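Local coordinates for protein carbohydrate kinase, FGGY (Rhodospirillum rubrum, PDB 3IFR) that probably phosphorylates D-xylulose as a xylulose kinase of the FGGY family, whose two domains share the actin-like ATPase fold, at residues Q54-A59 against D165-L170; P87-L92 against A158-S163; A141-I146 against A203-S208; R175-N180 against A209-H214. All blocks are in the same frame, centred on the assembly; numbering follows the deposited sequence.

Contact 1: Q54-A59 against D165-L170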
loop_
_atom_site.group_PDB
_atom_site.type_symbol
_atom_site.label_atom_id
_atom_site.label_comp_id
_atom_site.label_asym_id
_atom_site.label_seq_id
_atom_site.Cartn_x
_atom_site.Cartn_y
_atom_site.Cartn_z
ATOM N N GLN A 54 15.673 14.784 -4.639
ATOM C CA GLN A 54 14.399 15.496 -4.594
ATOM C C GLN A 54 13.534 15.110 -3.345
ATOM O O GLN A 54 12.889 15.989 -2.723
ATOM C CB GLN A 54 13.646 15.300 -5.895
ATOM C CG GLN A 54 12.547 16.330 -6.149
ATOM C CD GLN A 54 11.626 15.862 -7.238
ATOM O OE1 GLN A 54 11.434 14.659 -7.408
ATOM N NE2 GLN A 54 11.083 16.790 -8.014
ATOM N N TRP A 55 13.527 13.825 -2.969
ATOM C CA TRP A 55 12.849 13.457 -1.727
ATOM C C TRP A 55 13.392 14.366 -0.603
ATOM O O TRP A 55 12.631 14.982 0.142
ATOM C CB TRP A 55 13.018 11.984 -1.328
ATOM C CG TRP A 55 12.592 10.945 -2.330
ATOM C CD1 TRP A 55 11.620 11.052 -3.292
ATOM C CD2 TRP A 55 13.121 9.608 -2.442
ATOM N NE1 TRP A 55 11.552 9.880 -4.024
ATOM C CE2 TRP A 55 12.448 8.980 -3.500
ATOM C CE3 TRP A 55 14.109 8.897 -1.741
ATOM C CZ2 TRP A 55 12.722 7.667 -3.872
ATOM C CZ3 TRP A 55 14.379 7.612 -2.109
ATOM C CH2 TRP A 55 13.686 6.999 -3.162
ATOM N N TRP A 56 14.706 14.466 -0.512
ATOM C CA TRP A 56 15.351 15.145 0.614
ATOM C C TRP A 56 15.080 16.622 0.571
ATOM O O TRP A 56 14.811 17.254 1.585
ATOM C CB TRP A 56 16.862 14.895 0.602
ATOM C CG TRP A 56 17.568 15.631 1.675
ATOM C CD1 TRP A 56 18.544 16.561 1.505
ATOM C CD2 TRP A 56 17.318 15.570 3.093
ATOM N NE1 TRP A 56 18.954 17.047 2.721
ATOM C CE2 TRP A 56 18.218 16.465 3.716
ATOM C CE3 TRP A 56 16.432 14.838 3.900
ATOM C CZ2 TRP A 56 18.282 16.641 5.107
ATOM C CZ3 TRP A 56 16.498 15.018 5.298
ATOM C CH2 TRP A 56 17.430 15.914 5.881
ATOM N N ASP A 57 15.154 17.183 -0.628
ATOM C CA ASP A 57 14.787 18.573 -0.811
ATOM C C ASP A 57 13.333 18.836 -0.533
ATOM O O ASP A 57 13.004 19.802 0.141
ATOM C CB ASP A 57 15.135 19.053 -2.201
ATOM C CG ASP A 57 15.930 20.297 -2.140
ATOM O OD1 ASP A 57 15.367 21.357 -2.498
ATOM O OD2 ASP A 57 17.096 20.190 -1.647
ATOM N N ASN A 58 12.456 17.998 -1.086
ATOM C CA ASN A 58 11.034 18.021 -0.700
ATOM C C ASN A 58 10.893 17.947 0.827
ATOM O O ASN A 58 10.231 18.791 1.431
ATOM C CB ASN A 58 10.254 16.881 -1.346
ATOM C CG ASN A 58 9.814 17.161 -2.793
ATOM O OD1 ASN A 58 9.075 16.353 -3.369
ATOM N ND2 ASN A 58 10.248 18.264 -3.379
ATOM N N ALA A 59 11.577 16.996 1.471
ATOM C CA ALA A 59 11.392 16.838 2.930
ATOM C C ALA A 59 11.822 18.076 3.741
ATOM O O ALA A 59 11.143 18.474 4.654
ATOM C CB ALA A 59 12.101 15.579 3.451
ATOM N N ASP A 165 13.927 4.841 4.279
ATOM C CA ASP A 165 15.172 4.498 5.008
ATOM C C ASP A 165 16.272 5.539 4.707
ATOM O O ASP A 165 17.056 5.964 5.573
ATOM C CB ASP A 165 15.709 3.133 4.601
ATOM C CG ASP A 165 14.704 2.007 4.792
ATOM O OD1 ASP A 165 14.065 1.928 5.863
ATOM O OD2 ASP A 165 14.600 1.150 3.867
ATOM N N TYR A 166 16.332 5.966 3.446
ATOM C CA TYR A 166 17.362 6.897 3.084
ATOM C C TYR A 166 17.179 8.251 3.802
ATOM O O TYR A 166 18.120 8.807 4.357
ATOM C CB TYR A 166 17.419 7.039 1.563
ATOM C CG TYR A 166 18.354 8.113 1.106
ATOM C CD1 TYR A 166 19.711 8.002 1.351
ATOM C CD2 TYR A 166 17.880 9.242 0.456
ATOM C CE1 TYR A 166 20.584 8.995 0.935
ATOM C CE2 TYR A 166 18.724 10.240 0.038
ATOM C CZ TYR A 166 20.084 10.105 0.257
ATOM O OH TYR A 166 20.972 11.069 -0.151
ATOM N N ILE A 167 15.956 8.756 3.819
ATOM C CA ILE A 167 15.650 9.999 4.491
ATOM C C ILE A 167 16.005 9.891 5.963
ATOM O O ILE A 167 16.724 10.740 6.479
ATOM C CB ILE A 167 14.155 10.342 4.285
ATOM C CG1 ILE A 167 13.857 10.432 2.780
ATOM C CG2 ILE A 167 13.779 11.644 5.002
ATOM C CD1 ILE A 167 14.598 11.605 2.079
ATOM N N ASN A 168 15.529 8.844 6.653
ATOM C CA ASN A 168 15.970 8.610 8.044
ATOM C C ASN A 168 17.511 8.664 8.282
ATOM O O ASN A 168 17.999 9.246 9.274
ATOM C CB ASN A 168 15.435 7.279 8.551
ATOM C CG ASN A 168 13.991 7.350 8.963
ATOM O OD1 ASN A 168 13.512 8.395 9.460
ATOM N ND2 ASN A 168 13.267 6.213 8.793
HETATM N N MSE A 169 18.278 8.048 7.390
HETATM C CA MSE A 169 19.743 8.165 7.495
HETATM C C MSE A 169 20.171 9.630 7.463
HETATM O O MSE A 169 20.863 10.072 8.354
HETATM C CB MSE A 169 20.465 7.387 6.399
HETATM C CG MSE A 169 19.981 5.983 6.329
HETATM SE SE MSE A 169 20.914 4.947 4.939
HETATM C CE MSE A 169 20.098 3.122 5.196
ATOM N N LEU A 170 19.715 10.384 6.464
ATOM C CA LEU A 170 19.993 11.802 6.399
ATOM C C LEU A 170 19.587 12.569 7.679
ATOM O O LEU A 170 20.195 13.590 7.986
ATOM C CB LEU A 170 19.283 12.407 5.181
ATOM C CG LEU A 170 20.138 12.525 3.915
ATOM C CD1 LEU A 170 21.118 11.399 3.834
ATOM C CD2 LEU A 170 19.291 12.597 2.629
#
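L170 lays one methyl on the indole of W56, a compact example of how two helices can be joined without any polar bond. Its CD2 sits 3.8 Å from the centroid of the five-membered ring of W56, 26° off the normal, a CH-pi contact over the face but displaced toward the rim. The same carbon comes to 3.6 Å from W56 CD2 at the ring fusion, while L170 CB stands 3.8 Å from W56 CZ3 on the six-membered ring, so the leucine spans both rings. I167 meets the same indole differently: its CD1 lies at the edge, near the ring plane, 4.1 Å from W56 CE3. That methyl also lies 3.8 Å from W55 CB, and so touches both tryptophans. The W55 ring turns its own edge to Y166, with CE3 4.4 Å from Y166 CD2.

What positions these groups is partly torsional. W56 carries CG anti to the backbone N (chi1 176°), whereas W55 has CG anti to the carbonyl carbon, and the two CG atoms leave the helix in different directions. Farther out, W55 NE1 is hydrogen-bonded to E50, and I14 of strand 8-14 touches both W55 and I167. The axes of the two helical segments pass 10.3 Å apart at -59°.

No hydrogen bond links the segments. Cohesion between helices 52-70 and 163-172 in the N-terminal domain therefore rests on dispersion and aromatic-aliphatic packing, with the indole N-H of W55 bonded to E50, away from the interface.

Contact 2: P87-L92 against A158-S163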
loop_
_atom_site.group_PDB
_atom_site.type_symbol
_atom_site.label_atom_id
_atom_site.label_comp_id
_atom_site.label_asym_id
_atom_site.label_seq_id
_atom_site.Cartn_x
_atom_site.Cartn_y
_atom_site.Cartn_z
ATOM N N PRO A 87 8.800 -1.510 -2.002
ATOM C CA PRO A 87 10.224 -1.300 -1.704
ATOM C C PRO A 87 10.870 -0.481 -2.820
ATOM O O PRO A 87 10.832 -0.892 -3.987
ATOM C CB PRO A 87 10.800 -2.708 -1.718
ATOM C CG PRO A 87 9.622 -3.651 -1.852
ATOM C CD PRO A 87 8.520 -2.869 -2.474
ATOM N N ALA A 88 11.418 0.687 -2.484
ATOM C CA ALA A 88 12.159 1.442 -3.452
ATOM C C ALA A 88 13.562 0.876 -3.313
ATOM O O ALA A 88 13.920 0.310 -2.265
ATOM C CB ALA A 88 12.119 2.921 -3.124
ATOM N N VAL A 89 14.343 0.972 -4.378
ATOM C CA VAL A 89 15.727 0.540 -4.339
ATOM C C VAL A 89 16.624 1.747 -4.515
ATOM O O VAL A 89 16.670 2.350 -5.592
ATOM C CB VAL A 89 16.028 -0.472 -5.455
ATOM C CG1 VAL A 89 17.527 -0.771 -5.534
ATOM C CG2 VAL A 89 15.210 -1.766 -5.251
ATOM N N VAL A 90 17.322 2.090 -3.437
ATOM C CA VAL A 90 18.300 3.169 -3.389
ATOM C C VAL A 90 19.675 2.558 -3.141
ATOM O O VAL A 90 19.812 1.754 -2.193
ATOM C CB VAL A 90 17.971 4.121 -2.200
ATOM C CG1 VAL A 90 19.004 5.248 -2.106
ATOM C CG2 VAL A 90 16.604 4.703 -2.386
ATOM N N LEU A 91 20.676 2.953 -3.950
ATOM C CA LEU A 91 22.070 2.478 -3.842
ATOM C C LEU A 91 23.065 3.556 -3.361
ATOM O O LEU A 91 23.223 4.608 -3.982
ATOM C CB LEU A 91 22.551 1.879 -5.177
ATOM C CG LEU A 91 21.525 0.874 -5.725
ATOM C CD1 LEU A 91 21.828 0.376 -7.110
ATOM C CD2 LEU A 91 21.434 -0.271 -4.766
ATOM N N LEU A 92 23.735 3.291 -2.244
ATOM C CA LEU A 92 24.793 4.187 -1.792
ATOM C C LEU A 92 26.165 3.537 -1.900
ATOM O O LEU A 92 26.345 2.335 -1.658
ATOM C CB LEU A 92 24.560 4.728 -0.368
ATOM C CG LEU A 92 23.173 5.297 -0.059
ATOM C CD1 LEU A 92 23.056 5.725 1.410
ATOM C CD2 LEU A 92 22.818 6.449 -1.033
ATOM N N ALA A 158 27.738 -0.114 -1.335
ATOM C CA ALA A 158 28.046 -0.237 0.090
ATOM C C ALA A 158 26.763 -0.346 0.912
ATOM O O ALA A 158 26.729 -1.002 1.962
ATOM C CB ALA A 158 28.851 0.973 0.540
ATOM N N THR A 159 25.703 0.313 0.444
ATOM C CA THR A 159 24.399 0.279 1.122
ATOM C C THR A 159 23.252 0.244 0.114
ATOM O O THR A 159 23.188 1.042 -0.857
ATOM C CB THR A 159 24.239 1.514 2.034
ATOM O OG1 THR A 159 25.281 1.537 3.025
ATOM C CG2 THR A 159 22.879 1.550 2.705
ATOM N N VAL A 160 22.339 -0.685 0.345
ATOM C CA VAL A 160 21.092 -0.713 -0.389
ATOM C C VAL A 160 19.975 -0.548 0.639
ATOM O O VAL A 160 20.012 -1.179 1.717
ATOM C CB VAL A 160 20.918 -2.021 -1.190
ATOM C CG1 VAL A 160 21.058 -3.266 -0.261
ATOM C CG2 VAL A 160 19.580 -2.028 -1.888
ATOM N N CYS A 161 19.034 0.349 0.321
ATOM C CA CYS A 161 17.935 0.688 1.205
ATOM C C CYS A 161 16.748 1.257 0.429
ATOM O O CYS A 161 16.819 1.372 -0.787
ATOM C CB CYS A 161 18.399 1.691 2.273
ATOM S SG CYS A 161 18.809 3.344 1.657
ATOM N N GLY A 162 15.684 1.645 1.135
ATOM C CA GLY A 162 14.470 2.089 0.502
ATOM C C GLY A 162 14.387 3.584 0.636
ATOM O O GLY A 162 15.325 4.208 1.118
ATOM N N SER A 163 13.253 4.168 0.243
ATOM C CA SER A 163 13.166 5.615 0.146
ATOM C C SER A 163 13.165 6.245 1.517
ATOM O O SER A 163 14.015 7.053 1.812
ATOM C CB SER A 163 11.899 6.027 -0.575
ATOM O OG SER A 163 10.801 5.426 0.086
HETATM O O HOH W 1 11.250 1.911 0.088
#
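A88 opens the pairing of P87-L92 with A158-S163 by packing its CB 4.0 Å from S163 CB, beside a water that accepts from both A88 N and S163 N and bridges the two backbones. The carbonyl of A88 receives a CA-H...O contact from G162, CA to O 3.3 Å, and is also hydrogen-bonded by W181 NE1. V89 contributes little across the pair, its CG1 only grazing V160 CG2.

From V90 onward the chains pair as antiparallel strands, although some 65 residues separate them. V90 and C161 are a hydrogen-bonded pair: V90 N gives to C161 O at 2.8 Å, and C161 N returns a bond to V90 O. On the same face C161 SG reaches 4.0 Å from V90 CB, its first torsion (chi1 68°) setting the sulfur between the backbone N and the carbonyl carbon.

L91 and V160 form the non-hydrogen-bonded pair on the other face. Their side chains lie side by side and point the same way, L91 CD2 3.8 Å from V160 CG2, toward helix 139-149.

At L92 the register slips. L92 N donates to T159 O at 2.7 Å in a nearly straight bond (177°), but L92 O accepts twice, from A158 N at 2.8 Å and from T159 N at 3.0 Å. A158 and T159 thus both face L92, a classic beta bulge.

Five backbone bonds hold this buried two-stranded sheet, and the carbonyl of L92 takes both successive amides, so the extra residue of the bulge keeps a backbone partner.

Contact 3: A141-I146 against A203-S208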
loop_
_atom_site.group_PDB
_atom_site.type_symbol
_atom_site.label_atom_id
_atom_site.label_comp_id
_atom_site.label_asym_id
_atom_site.label_seq_id
_atom_site.Cartn_x
_atom_site.Cartn_y
_atom_site.Cartn_z
ATOM N N ALA A 141 15.447 -8.989 -7.100
ATOM C CA ALA A 141 15.293 -8.960 -8.558
ATOM C C ALA A 141 15.942 -7.708 -9.156
ATOM O O ALA A 141 16.775 -7.801 -10.057
ATOM C CB ALA A 141 13.839 -9.039 -8.973
ATOM N N LYS A 142 15.573 -6.532 -8.652
ATOM C CA LYS A 142 16.237 -5.313 -9.089
ATOM C C LYS A 142 17.755 -5.353 -8.919
ATOM O O LYS A 142 18.464 -4.904 -9.814
ATOM C CB LYS A 142 15.627 -4.077 -8.440
ATOM C CG LYS A 142 14.245 -3.767 -8.995
ATOM C CD LYS A 142 13.495 -2.894 -8.043
ATOM C CE LYS A 142 12.130 -2.386 -8.601
ATOM N NZ LYS A 142 10.971 -3.236 -8.226
ATOM N N LEU A 143 18.260 -5.912 -7.819
ATOM C CA LEU A 143 19.716 -6.090 -7.649
ATOM C C LEU A 143 20.362 -6.959 -8.753
ATOM O O LEU A 143 21.357 -6.546 -9.355
ATOM C CB LEU A 143 20.046 -6.656 -6.277
ATOM C CG LEU A 143 20.676 -5.738 -5.237
ATOM C CD1 LEU A 143 20.608 -4.286 -5.628
ATOM C CD2 LEU A 143 20.087 -6.008 -3.807
ATOM N N ARG A 144 19.792 -8.137 -9.044
ATOM C CA ARG A 144 20.307 -8.995 -10.126
ATOM C C ARG A 144 20.351 -8.229 -11.450
ATOM O O ARG A 144 21.280 -8.404 -12.223
ATOM C CB ARG A 144 19.423 -10.232 -10.331
ATOM C CG ARG A 144 19.476 -11.269 -9.267
ATOM C CD ARG A 144 20.803 -11.990 -9.205
ATOM N NE ARG A 144 20.713 -13.130 -8.300
ATOM C CZ ARG A 144 20.376 -14.379 -8.647
ATOM N NH1 ARG A 144 20.109 -14.686 -9.913
ATOM N NH2 ARG A 144 20.306 -15.329 -7.716
ATOM N N TRP A 145 19.329 -7.411 -11.733
ATOM C CA TRP A 145 19.295 -6.647 -12.988
ATOM C C TRP A 145 20.478 -5.665 -13.047
ATOM O O TRP A 145 21.226 -5.610 -14.014
ATOM C CB TRP A 145 17.983 -5.880 -13.116
ATOM C CG TRP A 145 17.879 -5.097 -14.376
ATOM C CD1 TRP A 145 17.242 -5.475 -15.525
ATOM C CD2 TRP A 145 18.419 -3.788 -14.624
ATOM N NE1 TRP A 145 17.373 -4.490 -16.477
ATOM C CE2 TRP A 145 18.079 -3.442 -15.947
ATOM C CE3 TRP A 145 19.135 -2.872 -13.852
ATOM C CZ2 TRP A 145 18.450 -2.215 -16.519
ATOM C CZ3 TRP A 145 19.503 -1.657 -14.418
ATOM C CH2 TRP A 145 19.175 -1.346 -15.740
ATOM N N ILE A 146 20.632 -4.889 -11.994
ATOM C CA ILE A 146 21.740 -3.988 -11.872
ATOM C C ILE A 146 23.113 -4.669 -12.066
ATOM O O ILE A 146 23.981 -4.143 -12.776
ATOM C CB ILE A 146 21.688 -3.298 -10.498
ATOM C CG1 ILE A 146 20.688 -2.156 -10.526
ATOM C CG2 ILE A 146 23.044 -2.754 -10.107
ATOM C CD1 ILE A 146 20.421 -1.663 -9.146
ATOM N N ALA A 203 20.978 -12.098 -4.014
ATOM C CA ALA A 203 21.046 -10.861 -4.774
ATOM C C ALA A 203 22.519 -10.591 -5.120
ATOM O O ALA A 203 22.849 -9.580 -5.754
ATOM C CB ALA A 203 20.442 -9.685 -3.939
ATOM N N HIS A 204 23.402 -11.486 -4.667
ATOM C CA HIS A 204 24.826 -11.426 -5.031
ATOM C C HIS A 204 25.500 -10.140 -4.531
ATOM O O HIS A 204 26.472 -9.670 -5.135
ATOM C CB HIS A 204 25.019 -11.499 -6.557
ATOM C CG HIS A 204 24.435 -12.727 -7.201
ATOM N ND1 HIS A 204 24.090 -12.774 -8.541
ATOM C CD2 HIS A 204 24.142 -13.949 -6.699
ATOM C CE1 HIS A 204 23.611 -13.964 -8.834
ATOM N NE2 HIS A 204 23.624 -14.697 -7.740
ATOM N N ILE A 205 24.966 -9.551 -3.465
ATOM C CA ILE A 205 25.667 -8.464 -2.798
ATOM C C ILE A 205 26.212 -9.019 -1.504
ATOM O O ILE A 205 25.738 -10.030 -1.003
ATOM C CB ILE A 205 24.754 -7.261 -2.471
ATOM C CG1 ILE A 205 23.585 -7.714 -1.588
ATOM C CG2 ILE A 205 24.195 -6.664 -3.726
ATOM C CD1 ILE A 205 22.581 -6.628 -1.189
ATOM N N PRO A 206 27.232 -8.365 -0.966
ATOM C CA PRO A 206 27.750 -8.744 0.350
ATOM C C PRO A 206 26.709 -8.404 1.400
ATOM O O PRO A 206 26.005 -7.409 1.250
ATOM C CB PRO A 206 28.961 -7.830 0.523
ATOM C CG PRO A 206 28.672 -6.654 -0.390
ATOM C CD PRO A 206 27.994 -7.263 -1.581
ATOM N N PRO A 207 26.645 -9.207 2.473
ATOM C CA PRO A 207 25.682 -9.044 3.556
ATOM C C PRO A 207 25.914 -7.745 4.306
ATOM O O PRO A 207 24.981 -7.242 4.915
ATOM C CB PRO A 207 25.949 -10.259 4.475
ATOM C CG PRO A 207 26.756 -11.224 3.638
ATOM C CD PRO A 207 27.579 -10.321 2.736
ATOM N N SER A 208 27.115 -7.189 4.253
ATOM C CA SER A 208 27.308 -5.884 4.859
ATOM C C SER A 208 26.494 -4.819 4.104
ATOM O O SER A 208 26.230 -3.755 4.631
ATOM C CB SER A 208 28.793 -5.508 4.873
ATOM O OG SER A 208 29.380 -5.562 3.563
#
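The guanidinium of R144 and the imidazole of H204 lie stacked, their planes only 8° apart, and illustrate how two nitrogen-rich groups can meet face to face without bonding to each other. H204 CE1 covers one face of the guanidinium, displaced toward its rim, and R144 NE lies correspondingly over a face of the imidazole, 3.1 Å from H204 CE1. The chain of R144 bends at chi2 (-68°), and its CD also touches the ring, 3.4 Å from H204 ND1. At the guanidinium edge, near its plane, comes A203 CA. Although R144 NE and NH2 are near the imidazole nitrogens, the angles are poor for hydrogen bonds. Each group spends its polar atoms elsewhere: R144 NE on L202 O, R144 NH2 in a salt bridge with E120, and H204 ND1 on E147 OE2. Those two carboxylates may temper any repulsion within the stack.

Beside this polar layer is an apolar one. L143 CD2 touches A203 CB and I205 CD1, each at 3.7 Å, and the side chains of L143 and I205 cross at about a right angle.

H204 has positive phi (63°) where the chain leaves helix 197-201; A203 and I205, on either side of it in sequence, meet L143, and H204 meets R144. The contact thus fastens this exit loop to helix 139-149, with helix 111-120 touching R144 and F154 of helix 151-155 touching H204 and I205.

Contact 4: R175-N180 against A209-H214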
loop_
_atom_site.group_PDB
_atom_site.type_symbol
_atom_site.label_atom_id
_atom_site.label_comp_id
_atom_site.label_asym_id
_atom_site.label_seq_id
_atom_site.Cartn_x
_atom_site.Cartn_y
_atom_site.Cartn_z
ATOM N N ARG A 175 22.291 3.949 10.487
ATOM C CA ARG A 175 22.219 3.161 9.274
ATOM C C ARG A 175 21.350 1.923 9.490
ATOM O O ARG A 175 21.832 0.931 9.994
ATOM C CB ARG A 175 23.620 2.762 8.850
ATOM C CG ARG A 175 23.774 2.354 7.394
ATOM C CD ARG A 175 25.142 1.671 7.204
ATOM N NE ARG A 175 25.254 0.982 5.933
ATOM C CZ ARG A 175 25.306 -0.329 5.819
ATOM N NH1 ARG A 175 25.253 -1.078 6.902
ATOM N NH2 ARG A 175 25.420 -0.887 4.637
ATOM N N VAL A 176 20.061 1.994 9.148
ATOM C CA VAL A 176 19.173 0.843 9.291
ATOM C C VAL A 176 18.163 0.812 8.167
ATOM O O VAL A 176 18.007 1.789 7.454
ATOM C CB VAL A 176 18.402 0.831 10.645
ATOM C CG1 VAL A 176 19.375 0.900 11.853
ATOM C CG2 VAL A 176 17.291 1.919 10.684
ATOM N N VAL A 177 17.468 -0.310 8.003
ATOM C CA VAL A 177 16.251 -0.301 7.207
ATOM C C VAL A 177 15.042 -0.836 7.991
ATOM O O VAL A 177 15.195 -1.647 8.901
ATOM C CB VAL A 177 16.428 -1.093 5.908
ATOM C CG1 VAL A 177 17.398 -0.370 5.037
ATOM C CG2 VAL A 177 16.893 -2.506 6.202
ATOM N N ASP A 178 13.846 -0.355 7.648
ATOM C CA ASP A 178 12.592 -0.915 8.130
ATOM C C ASP A 178 12.604 -2.436 7.873
ATOM O O ASP A 178 12.985 -2.894 6.755
ATOM C CB ASP A 178 11.456 -0.261 7.339
ATOM C CG ASP A 178 10.071 -0.608 7.842
ATOM O OD1 ASP A 178 9.918 -1.366 8.820
ATOM O OD2 ASP A 178 9.106 -0.098 7.217
ATOM N N ARG A 179 12.235 -3.199 8.906
ATOM C CA ARG A 179 11.890 -4.609 8.760
ATOM C C ARG A 179 11.053 -4.810 7.497
ATOM O O ARG A 179 11.209 -5.777 6.777
ATOM C CB ARG A 179 11.010 -5.082 9.956
ATOM C CG ARG A 179 11.714 -5.295 11.323
ATOM C CD ARG A 179 10.779 -6.019 12.375
ATOM N NE ARG A 179 9.497 -5.303 12.585
ATOM C CZ ARG A 179 8.536 -5.656 13.450
ATOM N NH1 ARG A 179 7.438 -4.928 13.548
ATOM N NH2 ARG A 179 8.674 -6.710 14.238
ATOM N N ASN A 180 10.095 -3.922 7.269
ATOM C CA ASN A 180 9.145 -4.179 6.205
ATOM C C ASN A 180 9.763 -3.969 4.810
ATOM O O ASN A 180 9.413 -4.658 3.853
ATOM C CB ASN A 180 7.901 -3.314 6.408
ATOM C CG ASN A 180 6.808 -4.019 7.232
ATOM O OD1 ASN A 180 6.558 -5.230 7.076
ATOM N ND2 ASN A 180 6.133 -3.247 8.083
ATOM N N ALA A 209 26.099 -5.093 2.867
ATOM C CA ALA A 209 25.454 -4.042 2.074
ATOM C C ALA A 209 24.003 -3.780 2.526
ATOM O O ALA A 209 23.429 -2.750 2.189
ATOM C CB ALA A 209 25.488 -4.375 0.617
ATOM N N VAL A 210 23.413 -4.716 3.267
ATOM C CA VAL A 210 22.070 -4.508 3.809
ATOM C C VAL A 210 22.114 -4.208 5.297
ATOM O O VAL A 210 22.627 -5.000 6.074
ATOM C CB VAL A 210 21.132 -5.718 3.627
ATOM C CG1 VAL A 210 19.725 -5.340 4.087
ATOM C CG2 VAL A 210 21.133 -6.188 2.176
ATOM N N PRO A 211 21.572 -3.052 5.680
ATOM C CA PRO A 211 21.715 -2.545 7.048
ATOM C C PRO A 211 20.841 -3.385 7.952
ATOM O O PRO A 211 19.944 -4.058 7.444
ATOM C CB PRO A 211 21.195 -1.086 6.955
ATOM C CG PRO A 211 21.281 -0.714 5.478
ATOM C CD PRO A 211 21.033 -2.040 4.742
ATOM N N PRO A 212 21.098 -3.371 9.270
ATOM C CA PRO A 212 20.227 -4.206 10.101
ATOM C C PRO A 212 18.796 -3.689 10.018
ATOM O O PRO A 212 18.582 -2.461 9.902
ATOM C CB PRO A 212 20.760 -3.982 11.530
ATOM C CG PRO A 212 22.048 -3.277 11.414
ATOM C CD PRO A 212 22.094 -2.612 10.052
ATOM N N ALA A 213 17.830 -4.607 10.098
ATOM C CA ALA A 213 16.417 -4.229 10.125
ATOM C C ALA A 213 16.021 -3.590 11.463
ATOM O O ALA A 213 16.603 -3.885 12.521
ATOM C CB ALA A 213 15.525 -5.424 9.823
ATOM N N HIS A 214 15.033 -2.711 11.411
ATOM C CA HIS A 214 14.601 -1.993 12.609
ATOM C C HIS A 214 13.081 -1.916 12.600
ATOM O O HIS A 214 12.487 -1.617 11.550
ATOM C CB HIS A 214 15.192 -0.581 12.609
ATOM C CG HIS A 214 14.644 0.320 13.676
ATOM N ND1 HIS A 214 15.260 0.491 14.893
ATOM C CD2 HIS A 214 13.560 1.135 13.685
ATOM C CE1 HIS A 214 14.570 1.355 15.621
ATOM N NE2 HIS A 214 13.551 1.777 14.894
#
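H214 N gives V177 O the shortest of three backbone hydrogen bonds that join these segments as a small parallel sheet. It measures 2.7 Å from H214 N to V177 O, though with a bent N-H...O angle of 131°. V177 N in turn gives to P212 O at 3.1 Å. The third bond, R179 N to H214 O, also 3.1 Å, approaches from above the carbonyl plane, 45° out of it. A CA-H...O contact from A213 CA adds to the load on V177 O, at 3.1 Å.

Apolar packing centres on P211. Its CG lies 3.9 Å from V177 CG1, the two side chains crossing at about a right angle, and its CB rests 3.6 Å from V176 CA. Just before strand 177-178, V176 CG2 reaches H214 CB, while A213 CB packs on the first turn of the helix at R179.

R175, extended from CG to NE, places its guanidinium with P211 CG over the centre of one face, 4.1 Å from CZ; its NH2 is hydrogen-bonded to T159 OG1 and S208 O. D178 is the N-cap of helix 179-185: OD1 accepts from N180 N, while OD2 is bound by Y164 OH.

Strand pairing thus runs straight into a helix start. With R179 N given to H214 O and N180 N to D178, two amides of the first helical turn are satisfied, one by the sheet partner and one by the cap.

Overall arrangement
All four contacts belong to the N-terminal domain, yet they illustrate different ways of joining chain segments. Contacts 1 to 3 are largely buried, contact 4 only partly. Contacts 1 and 3 have no hydrogen bond between their segments: the first is aromatic and aliphatic, the third adds a guanidinium-imidazole stack where H204 comes to the surface. Contacts 2 and 4 are backbone-bonded two-stranded sheets, antiparallel and parallel. Strand 159-161, helix 163-172 and strand 177-178 follow one another, linking contacts 2, 1 and 4; D165 probably bonds to the backbone of D178. R175 joins contact 4 to contacts 2 and 3, while L91 packs on I146, joining contacts 2 and 3.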